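Local coordinates for periplasmic solute binding protein (Candidatus liberibacter, PDB 4CL2), which binds manganese or zinc between two lobes and, as a periplasmic solute-binding protein of the ZnuA type, probably hands the metal to an uptake transporter, at residues 107-112 with 244-249; 113-118 with 142-147; 4-9 with 53-58; 61-66 with 101-106. All coordinates share one frame; numbering follows the deposited sequence. Where two conformers were deposited one is given.

Interaction 1: residues 107-112 with 244-249; sequences AWMSLT and LYVDSL. With MN (manganese (II) ion), chain L; SO4 (sulfate ion), chain F.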
loop_
_atom_site.group_PDB
_atom_site.type_symbol
_atom_site.label_atom_id
_atom_site.label_comp_id
_atom_site.label_asym_id
_atom_site.label_seq_id
_atom_site.Cartn_x
_atom_site.Cartn_y
_atom_site.Cartn_z
ATOM N N ALA A 107 0.200 5.027 0.905
ATOM C CA ALA A 107 -0.708 5.441 2.018
ATOM C C ALA A 107 -1.437 4.254 2.616
ATOM O O ALA A 107 -1.887 4.341 3.794
ATOM C CB ALA A 107 -1.723 6.459 1.480
ATOM N N TRP A 108 -1.553 3.148 1.891
ATOM C CA TRP A 108 -2.221 1.956 2.399
ATOM C C TRP A 108 -1.529 1.203 3.540
ATOM O O TRP A 108 -2.166 0.377 4.164
ATOM C CB TRP A 108 -2.550 0.949 1.266
ATOM C CG TRP A 108 -1.322 0.436 0.570
ATOM C CD1 TRP A 108 -0.528 -0.601 0.994
ATOM C CD2 TRP A 108 -0.680 0.992 -0.574
ATOM N NE1 TRP A 108 0.550 -0.757 0.132
ATOM C CE2 TRP A 108 0.488 0.226 -0.818
ATOM C CE3 TRP A 108 -0.980 2.060 -1.437
ATOM C CZ2 TRP A 108 1.318 0.461 -1.903
ATOM C CZ3 TRP A 108 -0.170 2.306 -2.513
ATOM C CH2 TRP A 108 0.997 1.515 -2.759
ATOM N N MET A 109 -0.264 1.547 3.782
ATOM C CA MET A 109 0.532 0.893 4.837
ATOM C C MET A 109 0.313 1.650 6.157
ATOM O O MET A 109 1.145 2.416 6.601
ATOM C CB MET A 109 2.010 0.819 4.498
ATOM C CG MET A 109 2.326 -0.006 3.282
ATOM S SD MET A 109 1.820 -1.714 3.359
ATOM C CE MET A 109 2.693 -2.328 4.810
ATOM N N SER A 110 -0.894 1.532 6.687
ATOM C CA SER A 110 -1.328 2.311 7.825
ATOM C C SER A 110 -2.695 1.783 8.243
ATOM O O SER A 110 -3.580 1.527 7.421
ATOM C CB SER A 110 -1.417 3.812 7.494
ATOM O OG SER A 110 -2.326 4.566 8.283
ATOM N N LEU A 111 -2.876 1.688 9.540
ATOM C CA LEU A 111 -4.145 1.207 10.112
ATOM C C LEU A 111 -5.189 2.311 9.949
ATOM O O LEU A 111 -6.305 2.057 9.513
ATOM C CB LEU A 111 -3.951 0.785 11.603
ATOM C CG LEU A 111 -5.282 0.433 12.343
ATOM C CD1 LEU A 111 -5.938 -0.687 11.613
ATOM C CD2 LEU A 111 -4.838 0.020 13.753
ATOM N N THR A 112 -4.846 3.544 10.274
ATOM C CA THR A 112 -5.779 4.655 10.120
ATOM C C THR A 112 -6.188 4.763 8.677
ATOM O O THR A 112 -7.375 4.946 8.342
ATOM C CB THR A 112 -5.138 5.980 10.553
ATOM O OG1 THR A 112 -4.786 5.871 11.939
ATOM C CG2 THR A 112 -6.058 7.104 10.344
ATOM N N LEU A 244 9.582 -7.701 3.277
ATOM C CA LEU A 244 8.216 -7.260 3.553
ATOM C C LEU A 244 7.402 -7.239 2.267
ATOM O O LEU A 244 7.926 -7.121 1.189
ATOM C CB LEU A 244 8.168 -5.835 4.117
ATOM C CG LEU A 244 9.058 -5.631 5.358
ATOM C CD1 LEU A 244 9.043 -4.122 5.778
ATOM C CD2 LEU A 244 8.599 -6.481 6.544
ATOM N N TYR A 245 6.090 -7.355 2.440
ATOM C CA TYR A 245 5.117 -7.258 1.298
ATOM C C TYR A 245 4.407 -5.915 1.448
ATOM O O TYR A 245 3.690 -5.610 2.458
ATOM C CB TYR A 245 4.077 -8.397 1.359
ATOM C CG TYR A 245 4.648 -9.691 0.890
ATOM C CD1 TYR A 245 5.453 -10.419 1.690
ATOM C CD2 TYR A 245 4.441 -10.109 -0.417
ATOM C CE1 TYR A 245 6.032 -11.585 1.261
ATOM C CE2 TYR A 245 5.043 -11.272 -0.861
ATOM C CZ TYR A 245 5.822 -11.985 -0.016
ATOM O OH TYR A 245 6.456 -13.173 -0.394
ATOM N N VAL A 246 4.613 -5.043 0.461
ATOM C CA VAL A 246 4.106 -3.663 0.505
ATOM C C VAL A 246 3.480 -3.146 -0.801
ATOM O O VAL A 246 2.470 -2.441 -0.745
ATOM C CB VAL A 246 5.154 -2.658 0.993
ATOM C CG1 VAL A 246 5.630 -2.979 2.391
ATOM C CG2 VAL A 246 6.329 -2.574 0.049
ATOM N N ASP A 247 4.014 -3.514 -1.969
ATOM C CA ASP A 247 3.627 -2.861 -3.233
ATOM C C ASP A 247 2.607 -3.633 -4.040
ATOM O O ASP A 247 2.069 -3.094 -4.993
ATOM C CB ASP A 247 4.853 -2.624 -4.095
ATOM C CG ASP A 247 5.693 -1.446 -3.607
ATOM O OD1 ASP A 247 5.145 -0.620 -2.874
ATOM O OD2 ASP A 247 6.891 -1.430 -3.958
ATOM N N SER A 248 2.401 -4.910 -3.709
ATOM C CA SER A 248 1.494 -5.796 -4.430
ATOM C C SER A 248 1.071 -6.879 -3.493
ATOM O O SER A 248 1.857 -7.288 -2.642
ATOM C CB SER A 248 2.262 -6.414 -5.596
ATOM O OG SER A 248 1.495 -7.394 -6.299
ATOM N N LEU A 249 -0.129 -7.394 -3.655
ATOM C CA LEU A 249 -0.475 -8.663 -3.026
ATOM C C LEU A 249 0.459 -9.748 -3.548
ATOM O O LEU A 249 0.966 -9.656 -4.702
ATOM C CB LEU A 249 -1.915 -9.058 -3.339
ATOM C CG LEU A 249 -2.915 -8.008 -2.841
ATOM C CD1 LEU A 249 -4.276 -8.512 -3.115
ATOM C CD2 LEU A 249 -2.771 -7.695 -1.361
HETATM MN MN MN L . 6.184 1.131 -4.321
HETATM S S SO4 F . 4.876 -13.781 -4.310
HETATM O O1 SO4 F . 5.784 -12.788 -3.738
HETATM O O2 SO4 F . 5.711 -14.441 -5.343
HETATM O O3 SO4 F . 3.711 -13.186 -4.956
HETATM O O4 SO4 F . 4.504 -14.865 -3.353
#
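Trp108 reaches Val246 with the edge of its indole: NE1 donates to the carbonyl O at 2.7 Å. That oxygen lies almost in the ring plane, and the N-H meets it nearly along the C=O axis, although the bond bends at the hydrogen (145°). Chi1 of 62° places CG between the backbone N and the carbonyl carbon, which turns the NE1 edge of the indole to the 244-249 loop. CZ2, next along that edge on the benzo ring, comes within 4.1 Å of Asp247 OD1, the ring and carboxylate planes standing 74° apart. Beyond this edge Asp247 turns to the manganese ion, binding it through OD1 at 2.5 Å, with OD2 a longer 2.7 Å away; His106 and Glu172 supply the other protein ligands. Met109 packs on Val246 beside this bond. Its chain, bent at chi2 and chi3, crosses Val246 at about a right angle, and CE rests 3.9 Å from CG1. Around the pair, Phe11 meets the Trp108 ring, Leu262 of helix 259-274 packs on Met109, and Tyr259 OH bonds to Trp108 O. Ser110 follows as the N-cap of helix 111-128. The indole thus fixes the backbone beside a first-shell carboxylate as a second-shell residue, in the interlobe metal site typical of cluster 9 solute-binding proteins, where a long helix links the two lobes.

Interaction 2: residues 113-118 with 142-147; sequences NAMIYI and EYSEKI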
loop_
_atom_site.group_PDB
_atom_site.type_symbol
_atom_site.label_atom_id
_atom_site.label_comp_id
_atom_site.label_asym_id
_atom_site.label_seq_id
_atom_site.Cartn_x
_atom_site.Cartn_y
_atom_site.Cartn_z
ATOM N N ASN A 113 -5.217 4.692 7.775
ATOM C CA ASN A 113 -5.549 4.861 6.384
ATOM C C ASN A 113 -6.351 3.742 5.771
ATOM O O ASN A 113 -7.137 3.960 4.875
ATOM C CB ASN A 113 -4.292 5.148 5.561
ATOM C CG ASN A 113 -3.601 6.454 5.962
ATOM O OD1 ASN A 113 -4.170 7.319 6.628
ATOM N ND2 ASN A 113 -2.356 6.637 5.513
ATOM N N ALA A 114 -6.157 2.513 6.223
ATOM C CA ALA A 114 -6.989 1.410 5.764
ATOM C C ALA A 114 -8.435 1.806 5.926
ATOM O O ALA A 114 -9.256 1.556 5.050
ATOM C CB ALA A 114 -6.669 0.148 6.595
ATOM N N MET A 115 -8.782 2.398 7.090
ATOM C CA MET A 115 -10.185 2.810 7.342
ATOM C C MET A 115 -10.678 3.877 6.353
ATOM O O MET A 115 -11.838 3.879 5.942
ATOM C CB MET A 115 -10.403 3.305 8.733
ATOM C CG MET A 115 -9.794 2.467 9.816
ATOM S SD MET A 115 -10.658 0.841 9.781
ATOM C CE MET A 115 -9.542 -0.245 10.670
ATOM N N ILE A 116 -9.782 4.764 5.934
ATOM C CA ILE A 116 -10.100 5.816 4.941
ATOM C C ILE A 116 -10.270 5.225 3.528
ATOM O O ILE A 116 -11.231 5.609 2.829
ATOM C CB ILE A 116 -9.013 6.916 4.959
ATOM C CG1 ILE A 116 -9.067 7.576 6.325
ATOM C CG2 ILE A 116 -9.258 7.883 3.809
ATOM C CD1 ILE A 116 -7.912 8.537 6.560
ATOM N N TYR A 117 -9.402 4.316 3.118
ATOM C CA TYR A 117 -9.567 3.564 1.854
ATOM C C TYR A 117 -10.955 2.912 1.827
ATOM O O TYR A 117 -11.722 3.054 0.863
ATOM C CB TYR A 117 -8.510 2.485 1.641
ATOM C CG TYR A 117 -7.174 2.957 1.079
ATOM C CD1 TYR A 117 -6.303 3.759 1.803
ATOM C CD2 TYR A 117 -6.766 2.583 -0.206
ATOM C CE1 TYR A 117 -5.058 4.158 1.299
ATOM C CE2 TYR A 117 -5.546 3.002 -0.703
ATOM C CZ TYR A 117 -4.702 3.788 -0.001
ATOM O OH TYR A 117 -3.465 4.210 -0.475
ATOM N N ILE A 118 -11.277 2.235 2.890
ATOM C CA ILE A 118 -12.572 1.505 2.972
ATOM C C ILE A 118 -13.731 2.480 2.859
ATOM O O ILE A 118 -14.673 2.224 2.102
ATOM C CB ILE A 118 -12.614 0.684 4.280
ATOM C CG1 ILE A 118 -11.616 -0.482 4.179
ATOM C CG2 ILE A 118 -14.035 0.185 4.557
ATOM C CD1 ILE A 118 -11.300 -1.116 5.505
ATOM N N GLU A 142 -18.094 -4.328 8.794
ATOM C CA GLU A 142 -17.508 -5.644 9.059
ATOM C C GLU A 142 -16.081 -5.712 8.672
ATOM O O GLU A 142 -15.244 -6.291 9.380
ATOM C CB GLU A 142 -18.301 -6.771 8.384
ATOM C CG GLU A 142 -19.637 -7.021 9.076
ATOM C CD GLU A 142 -20.454 -8.146 8.461
ATOM O OE1 GLU A 142 -20.181 -8.522 7.289
ATOM O OE2 GLU A 142 -21.398 -8.590 9.145
ATOM N N TYR A 143 -15.750 -5.234 7.481
ATOM C CA TYR A 143 -14.382 -5.340 7.017
ATOM C C TYR A 143 -13.399 -4.418 7.800
ATOM O O TYR A 143 -12.258 -4.814 8.134
ATOM C CB TYR A 143 -14.338 -5.043 5.527
ATOM C CG TYR A 143 -12.976 -5.165 4.899
ATOM C CD1 TYR A 143 -12.248 -6.356 4.978
ATOM C CD2 TYR A 143 -12.443 -4.148 4.172
ATOM C CE1 TYR A 143 -10.985 -6.477 4.331
ATOM C CE2 TYR A 143 -11.215 -4.258 3.557
ATOM C CZ TYR A 143 -10.479 -5.424 3.652
ATOM O OH TYR A 143 -9.274 -5.566 2.992
ATOM N N SER A 144 -13.847 -3.186 8.106
ATOM C CA SER A 144 -13.068 -2.294 8.932
ATOM C C SER A 144 -12.732 -2.965 10.299
ATOM O O SER A 144 -11.619 -2.907 10.771
ATOM C CB SER A 144 -13.899 -1.012 9.165
ATOM O OG SER A 144 -14.025 -0.258 7.970
ATOM N N GLU A 145 -13.721 -3.630 10.899
ATOM C CA GLU A 145 -13.543 -4.321 12.142
ATOM C C GLU A 145 -12.625 -5.508 12.016
ATOM O O GLU A 145 -11.807 -5.739 12.893
ATOM C CB GLU A 145 -14.883 -4.754 12.783
ATOM C CG GLU A 145 -15.825 -3.622 13.169
ATOM C CD GLU A 145 -15.166 -2.415 13.852
ATOM O OE1 GLU A 145 -14.375 -2.630 14.814
ATOM O OE2 GLU A 145 -15.471 -1.257 13.411
ATOM N N LYS A 146 -12.742 -6.254 10.929
ATOM C CA LYS A 146 -11.811 -7.359 10.727
ATOM C C LYS A 146 -10.347 -6.890 10.654
ATOM O O LYS A 146 -9.477 -7.508 11.241
ATOM C CB LYS A 146 -12.197 -8.094 9.436
ATOM C CG LYS A 146 -11.522 -9.428 9.255
ATOM C CD LYS A 146 -12.040 -10.130 7.990
ATOM C CE LYS A 146 -11.462 -11.543 7.847
ATOM N NZ LYS A 146 -12.085 -12.090 6.602
ATOM N N ILE A 147 -10.099 -5.751 9.989
ATOM C CA ILE A 147 -8.784 -5.195 9.862
ATOM C C ILE A 147 -8.300 -4.741 11.234
ATOM O O ILE A 147 -7.204 -5.033 11.662
ATOM C CB ILE A 147 -8.751 -3.967 8.856
ATOM C CG1 ILE A 147 -9.005 -4.394 7.406
ATOM C CG2 ILE A 147 -7.373 -3.213 8.981
ATOM C CD1 ILE A 147 -7.849 -5.001 6.732
HETATM O O HOH W 1 -13.853 2.487 7.369
#
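Ile118 and Met115 of helix 111-128 pack against Tyr143, Ser144 and Ile147 of helix 133-158 in an antiparallel helix pair, the axes 10.1 Å apart at 164°; helix 133-158 is probably the long helix that links the two lobes in this family. The tight part is apolar and buried. Ile118 CD1 comes to 3.5 Å from Tyr143 CD2, its side chain lying obliquely to the ring, while Ile147 CG1 of the same helix sits over one face of that ring near the rim. Packing is looser where Ile147 CG2, anti to the backbone N, points to the start of 113-118, with Ala114 CB 4.2 Å away. Ile17 of helix 12-22 and Tyr259 of helix 259-274 close this side. The other flank is partly exposed and hydrated. There Met115, bent at chi2 (-65°), lays SD 3.8 Å from Ser144 CB, and CE approaches the carbonyl O of Ser144 at 3.4 Å; the Met115 and Ile147 side chains slide past each other in opposite directions. Ser144 OG bonds back to Ala140 O within its own helix and packs against the Ile118 CG2 methyl. Here the helices are joined through a water, which donates to Met115 O and to Ser144 OG at 2.8 Å each.

Interaction 3: residues 4-9 with 53-58; sequences KKVVLS and NADLIL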
loop_
_atom_site.group_PDB
_atom_site.type_symbol
_atom_site.label_atom_id
_atom_site.label_comp_id
_atom_site.label_asym_id
_atom_site.label_seq_id
_atom_site.Cartn_x
_atom_site.Cartn_y
_atom_site.Cartn_z
ATOM N N LYS A 4 -25.353 -6.101 -14.092
ATOM C CA LYS A 4 -24.353 -6.022 -12.986
ATOM C C LYS A 4 -23.237 -5.025 -13.277
ATOM O O LYS A 4 -22.561 -5.080 -14.296
ATOM C CB LYS A 4 -23.755 -7.369 -12.746
ATOM C CG LYS A 4 -22.952 -7.432 -11.492
ATOM C CD LYS A 4 -22.987 -8.856 -10.984
ATOM C CE LYS A 4 -22.129 -9.048 -9.784
ATOM N NZ LYS A 4 -22.073 -10.473 -9.316
ATOM N N LYS A 5 -23.022 -4.140 -12.349
ATOM C CA LYS A 5 -22.036 -3.083 -12.520
ATOM C C LYS A 5 -20.628 -3.655 -12.365
ATOM O O LYS A 5 -20.413 -4.683 -11.740
ATOM C CB LYS A 5 -22.286 -2.023 -11.459
ATOM C CG LYS A 5 -23.594 -1.309 -11.804
ATOM C CD LYS A 5 -23.983 -0.296 -10.797
ATOM C CE LYS A 5 -25.434 0.146 -10.997
ATOM N NZ LYS A 5 -25.602 0.708 -12.371
ATOM N N VAL A 6 -19.676 -2.958 -13.012
ATOM C CA VAL A 6 -18.282 -3.392 -13.079
ATOM C C VAL A 6 -17.443 -2.248 -12.489
ATOM O O VAL A 6 -17.615 -1.088 -12.843
ATOM C CB VAL A 6 -17.851 -3.669 -14.554
ATOM C CG1 VAL A 6 -16.364 -4.059 -14.634
ATOM C CG2 VAL A 6 -18.643 -4.788 -15.149
ATOM N N VAL A 7 -16.626 -2.570 -11.524
ATOM C CA VAL A 7 -15.782 -1.577 -10.807
ATOM C C VAL A 7 -14.322 -2.048 -11.000
ATOM O O VAL A 7 -13.924 -3.143 -10.550
ATOM C CB VAL A 7 -16.124 -1.526 -9.318
ATOM C CG1 VAL A 7 -15.197 -0.562 -8.618
ATOM C CG2 VAL A 7 -17.575 -1.129 -9.136
ATOM N N LEU A 8 -13.567 -1.217 -11.707
ATOM C CA LEU A 8 -12.150 -1.450 -12.042
ATOM C C LEU A 8 -11.259 -0.748 -11.007
ATOM O O LEU A 8 -11.290 0.460 -10.836
ATOM C CB LEU A 8 -11.840 -0.998 -13.466
ATOM C CG LEU A 8 -10.356 -1.107 -13.813
ATOM C CD1 LEU A 8 -9.877 -2.559 -13.867
ATOM C CD2 LEU A 8 -10.160 -0.393 -15.184
ATOM N N SER A 9 -10.448 -1.532 -10.307
ATOM C CA SER A 9 -9.418 -1.011 -9.373
ATOM C C SER A 9 -8.054 -0.953 -10.105
ATOM O O SER A 9 -7.749 -1.771 -10.974
ATOM C CB SER A 9 -9.322 -1.902 -8.131
ATOM O OG SER A 9 -10.527 -1.947 -7.375
ATOM N N ASN A 53 -15.318 -1.472 -19.989
ATOM C CA ASN A 53 -16.380 -2.108 -19.218
ATOM C C ASN A 53 -16.651 -1.441 -17.886
ATOM O O ASN A 53 -17.789 -1.581 -17.359
ATOM C CB ASN A 53 -16.071 -3.574 -18.942
ATOM C CG ASN A 53 -16.147 -4.444 -20.171
ATOM O OD1 ASN A 53 -15.538 -5.541 -20.209
ATOM N ND2 ASN A 53 -16.929 -4.090 -21.080
ATOM N N ALA A 54 -15.695 -0.720 -17.339
ATOM C CA ALA A 54 -15.836 -0.137 -16.014
ATOM C C ALA A 54 -16.982 0.886 -15.956
ATOM O O ALA A 54 -17.070 1.824 -16.748
ATOM C CB ALA A 54 -14.541 0.512 -15.602
ATOM N N ASP A 55 -17.817 0.710 -14.933
ATOM C CA ASP A 55 -18.786 1.720 -14.532
ATOM C C ASP A 55 -18.217 2.718 -13.515
ATOM O O ASP A 55 -18.855 3.719 -13.222
ATOM C CB ASP A 55 -20.038 0.976 -13.961
ATOM C CG ASP A 55 -20.694 0.142 -14.993
ATOM O OD1 ASP A 55 -21.090 0.696 -16.047
ATOM O OD2 ASP A 55 -20.798 -1.067 -14.818
ATOM N N LEU A 56 -17.066 2.406 -12.937
ATOM C CA LEU A 56 -16.408 3.167 -11.852
ATOM C C LEU A 56 -14.960 2.726 -11.900
ATOM O O LEU A 56 -14.713 1.477 -12.050
ATOM C CB LEU A 56 -17.052 2.829 -10.512
ATOM C CG LEU A 56 -16.470 3.476 -9.279
ATOM C CD1 LEU A 56 -16.593 4.963 -9.345
ATOM C CD2 LEU A 56 -17.174 2.903 -8.058
ATOM N N ILE A 57 -14.029 3.679 -11.806
ATOM C CA ILE A 57 -12.595 3.365 -11.766
ATOM C C ILE A 57 -12.044 3.880 -10.440
ATOM O O ILE A 57 -12.226 5.040 -10.110
ATOM C CB ILE A 57 -11.851 3.950 -12.950
ATOM C CG1 ILE A 57 -12.407 3.366 -14.244
ATOM C CG2 ILE A 57 -10.368 3.664 -12.814
ATOM C CD1 ILE A 57 -11.806 3.951 -15.506
ATOM N N LEU A 58 -11.434 2.978 -9.672
ATOM C CA LEU A 58 -10.899 3.320 -8.359
ATOM C C LEU A 58 -9.358 3.355 -8.416
ATOM O O LEU A 58 -8.702 2.347 -8.688
ATOM C CB LEU A 58 -11.345 2.305 -7.346
ATOM C CG LEU A 58 -12.837 2.110 -7.139
ATOM C CD1 LEU A 58 -13.043 0.961 -6.126
ATOM C CD2 LEU A 58 -13.475 3.431 -6.677
HETATM O O HOH W 2 -21.834 -2.629 -16.573
#
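Val6 to Ser9 and Leu56 to Leu58 run side by side as neighbouring parallel strands at the centre of the four-stranded sheet of the N-terminal lobe, part of an alpha/beta fold; the short axes lie 4.7 Å apart. Backbone bonds set the register: Leu8 N donates to Leu56 O and Leu8 O accepts from Leu58 N, the latter nearly straight at 171°. CA-H...O contacts to Leu56 O, Leu8 O and Leu58 O supplement this ladder. Asp55 N also donates to Val6 O, though from a position tilted out of the carbonyl plane. Apolar contacts divide between the sheet faces. On one, Val7 and Leu56 lie side by side pointing the same way, and Val7 CG1 also meets Leu58 CD1 at 3.6 Å, with Leu125 and Leu128 of helix 111-128 against Val7. On the other, Leu8 CB sits 3.8 Å from Ala54 CB, and Phe72 and Leu75 pack on Ile57. Polar contacts gather at Asp55. Its CG stands beside its own backbone N (chi1 -63°), bringing the carboxylate across to the backbone of Lys5 and Val6, while OD1 forms a salt bridge to Lys76. OD2 also accepts from a water at 2.6 Å, and its anti lone pair takes the N-H of Val6 at 2.8 Å.

Interaction 4: residues 61-66 with 101-106; sequences GLHLEE and SEPNPH. With MN (manganese (II) ion), chain L.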
loop_
_atom_site.group_PDB
_atom_site.type_symbol
_atom_site.label_atom_id
_atom_site.label_comp_id
_atom_site.label_asym_id
_atom_site.label_seq_id
_atom_site.Cartn_x
_atom_site.Cartn_y
_atom_site.Cartn_z
ATOM N N GLY A 61 -4.362 7.361 -6.519
ATOM C CA GLY A 61 -3.814 8.710 -6.540
ATOM C C GLY A 61 -2.459 8.733 -5.905
ATOM O O GLY A 61 -1.743 7.707 -5.894
ATOM N N LEU A 62 -2.064 9.905 -5.388
ATOM C CA LEU A 62 -0.692 10.150 -4.916
ATOM C C LEU A 62 0.340 9.741 -5.988
ATOM O O LEU A 62 1.368 9.144 -5.695
ATOM C CB LEU A 62 -0.463 9.470 -3.569
ATOM C CG LEU A 62 -1.474 9.839 -2.491
ATOM C CD1 LEU A 62 -1.287 8.944 -1.244
ATOM C CD2 LEU A 62 -1.552 11.311 -2.082
ATOM N N HIS A 63 -0.055 10.015 -7.237
ATOM C CA HIS A 63 0.713 9.726 -8.435
ATOM C C HIS A 63 1.005 8.257 -8.723
ATOM O O HIS A 63 1.852 8.006 -9.589
ATOM C CB HIS A 63 2.037 10.537 -8.426
ATOM C CG HIS A 63 1.828 11.995 -8.554
ATOM N ND1 HIS A 63 2.850 12.871 -8.832
ATOM C CD2 HIS A 63 0.700 12.749 -8.476
ATOM C CE1 HIS A 63 2.363 14.096 -8.938
ATOM N NE2 HIS A 63 1.063 14.049 -8.744
ATOM N N LEU A 64 0.356 7.312 -8.053
ATOM C CA LEU A 64 0.687 5.890 -8.250
ATOM C C LEU A 64 0.468 5.519 -9.728
ATOM O O LEU A 64 1.257 4.769 -10.358
ATOM C CB LEU A 64 -0.136 4.976 -7.362
ATOM C CG LEU A 64 0.167 3.512 -7.508
ATOM C CD1 LEU A 64 1.555 3.230 -6.990
ATOM C CD2 LEU A 64 -0.864 2.715 -6.789
ATOM N N GLU A 65 -0.608 6.073 -10.266
ATOM C CA GLU A 65 -1.036 5.790 -11.633
ATOM C C GLU A 65 -0.504 6.714 -12.683
ATOM O O GLU A 65 -0.944 6.679 -13.870
ATOM C CB GLU A 65 -2.586 5.752 -11.692
ATOM C CG GLU A 65 -3.218 4.668 -10.820
ATOM C CD GLU A 65 -3.508 5.062 -9.368
ATOM O OE1 GLU A 65 -3.456 6.284 -9.043
ATOM O OE2 GLU A 65 -3.860 4.123 -8.623
ATOM N N GLU A 66 0.435 7.582 -12.349
ATOM C CA GLU A 66 0.731 8.705 -13.249
ATOM C C GLU A 66 1.114 8.249 -14.668
ATOM O O GLU A 66 0.795 8.927 -15.621
ATOM C CB GLU A 66 1.842 9.588 -12.634
ATOM C CG GLU A 66 3.169 8.905 -12.489
ATOM C CD GLU A 66 4.196 9.747 -11.703
ATOM O OE1 GLU A 66 4.074 10.988 -11.677
ATOM O OE2 GLU A 66 5.086 9.141 -11.093
ATOM N N SER A 101 8.555 16.621 -2.446
ATOM C CA SER A 101 7.579 17.544 -3.064
ATOM C C SER A 101 6.527 16.651 -3.725
ATOM O O SER A 101 5.377 16.721 -3.344
ATOM C CB SER A 101 8.198 18.504 -4.073
ATOM O OG SER A 101 8.880 19.583 -3.436
ATOM N N GLU A 102 6.930 15.791 -4.673
ATOM C CA GLU A 102 6.034 14.752 -5.218
ATOM C C GLU A 102 5.570 13.798 -4.099
ATOM O O GLU A 102 6.346 13.525 -3.192
ATOM C CB GLU A 102 6.738 13.916 -6.279
ATOM C CG GLU A 102 7.078 14.681 -7.547
ATOM C CD GLU A 102 5.873 14.912 -8.444
ATOM O OE1 GLU A 102 4.793 15.289 -7.930
ATOM O OE2 GLU A 102 6.021 14.727 -9.673
ATOM N N PRO A 103 4.319 13.294 -4.166
ATOM C CA PRO A 103 3.860 12.521 -3.020
ATOM C C PRO A 103 4.343 11.088 -3.027
ATOM O O PRO A 103 4.472 10.464 -4.084
ATOM C CB PRO A 103 2.327 12.482 -3.187
ATOM C CG PRO A 103 2.132 12.599 -4.639
ATOM C CD PRO A 103 3.218 13.546 -5.115
ATOM N N ASN A 104 4.594 10.568 -1.840
ATOM C CA ASN A 104 4.862 9.132 -1.674
ATOM C C ASN A 104 3.497 8.401 -1.750
ATOM O O ASN A 104 2.532 8.771 -1.077
ATOM C CB ASN A 104 5.530 8.931 -0.319
ATOM C CG ASN A 104 5.970 7.486 -0.098
ATOM O OD1 ASN A 104 5.192 6.543 -0.218
ATOM N ND2 ASN A 104 7.224 7.329 0.263
ATOM N N PRO A 105 3.379 7.378 -2.582
ATOM C CA PRO A 105 2.057 6.811 -2.784
ATOM C C PRO A 105 1.557 5.782 -1.786
ATOM O O PRO A 105 0.407 5.397 -1.832
ATOM C CB PRO A 105 2.182 6.128 -4.153
ATOM C CG PRO A 105 3.621 5.819 -4.279
ATOM C CD PRO A 105 4.366 6.888 -3.572
ATOM N N HIS A 106 2.415 5.332 -0.874
ATOM C CA HIS A 106 2.202 4.118 -0.095
ATOM C C HIS A 106 1.280 4.333 1.128
ATOM O O HIS A 106 1.544 3.802 2.204
ATOM C CB HIS A 106 3.500 3.555 0.414
ATOM C CG HIS A 106 4.443 3.179 -0.692
ATOM N ND1 HIS A 106 5.435 4.037 -1.138
ATOM C CD2 HIS A 106 4.620 2.007 -1.357
ATOM C CE1 HIS A 106 6.152 3.425 -2.082
ATOM N NE2 HIS A 106 5.674 2.201 -2.229
HETATM MN MN MN L . 6.184 1.131 -4.321
#
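Leu62 and His63, the two central residues of a type I' beta turn from Gly61 to Leu64, press onto the prolines of the 101-106 loop, which leads into the metal site. In the first shell, His63 crosses Pro103 at about a right angle: CD of the proline sits over the imidazole face in a CH-pi contact, 3.9 Å from the ring centroid and 13° off the normal. Pro103 CG also touches the backbone of Leu62, 3.6 Å from its C. Leu62 CB lies 3.7 Å from Pro105 CA, and Leu64 CD1 reaches Pro105 CB at 4.1 Å. Farther out, Glu65 OE1 accepts the N-H of Gly61 through its syn lone pair and so ties the turn across its base; its other oxygen bonds to Ser10 OG and Asn60 N. Tyr177 OH bonds to Asn104 O, and Asn104 ND2 to Gly173 O. Pro105 CG covers part of one face of the His106 ring. Asn104 OD1 forms an Asx turn by accepting His106 N, and takes His106 ND1 too, at 2.7 Å and nearly in the ring plane. This second-shell grip fixes the imidazole rotation and leaves NE2 directed at the manganese ion, 2.4 Å away.

How the interactions relate
From the N terminus, interaction 3 comes first, closing a loop from strand 6-9 to strand 56-59 within the sheet of the N-terminal lobe. Interaction 4 follows almost at once: its first segment begins soon after 53-58, and it draws the 61-66 turn against the loop that carries His106. Residues 107-112 continue directly from there and open interaction 1, the longest closure, which joins the start of helix 111-128 to the loop after strand 239-244. Interaction 2 nests inside that closure and pairs helices 111-128 and 133-158; the others stand in series. Interactions 1 and 4 meet at the manganese ion, while Ala107 O and Asn113 ND2 probably bond between interactions 1 and 2.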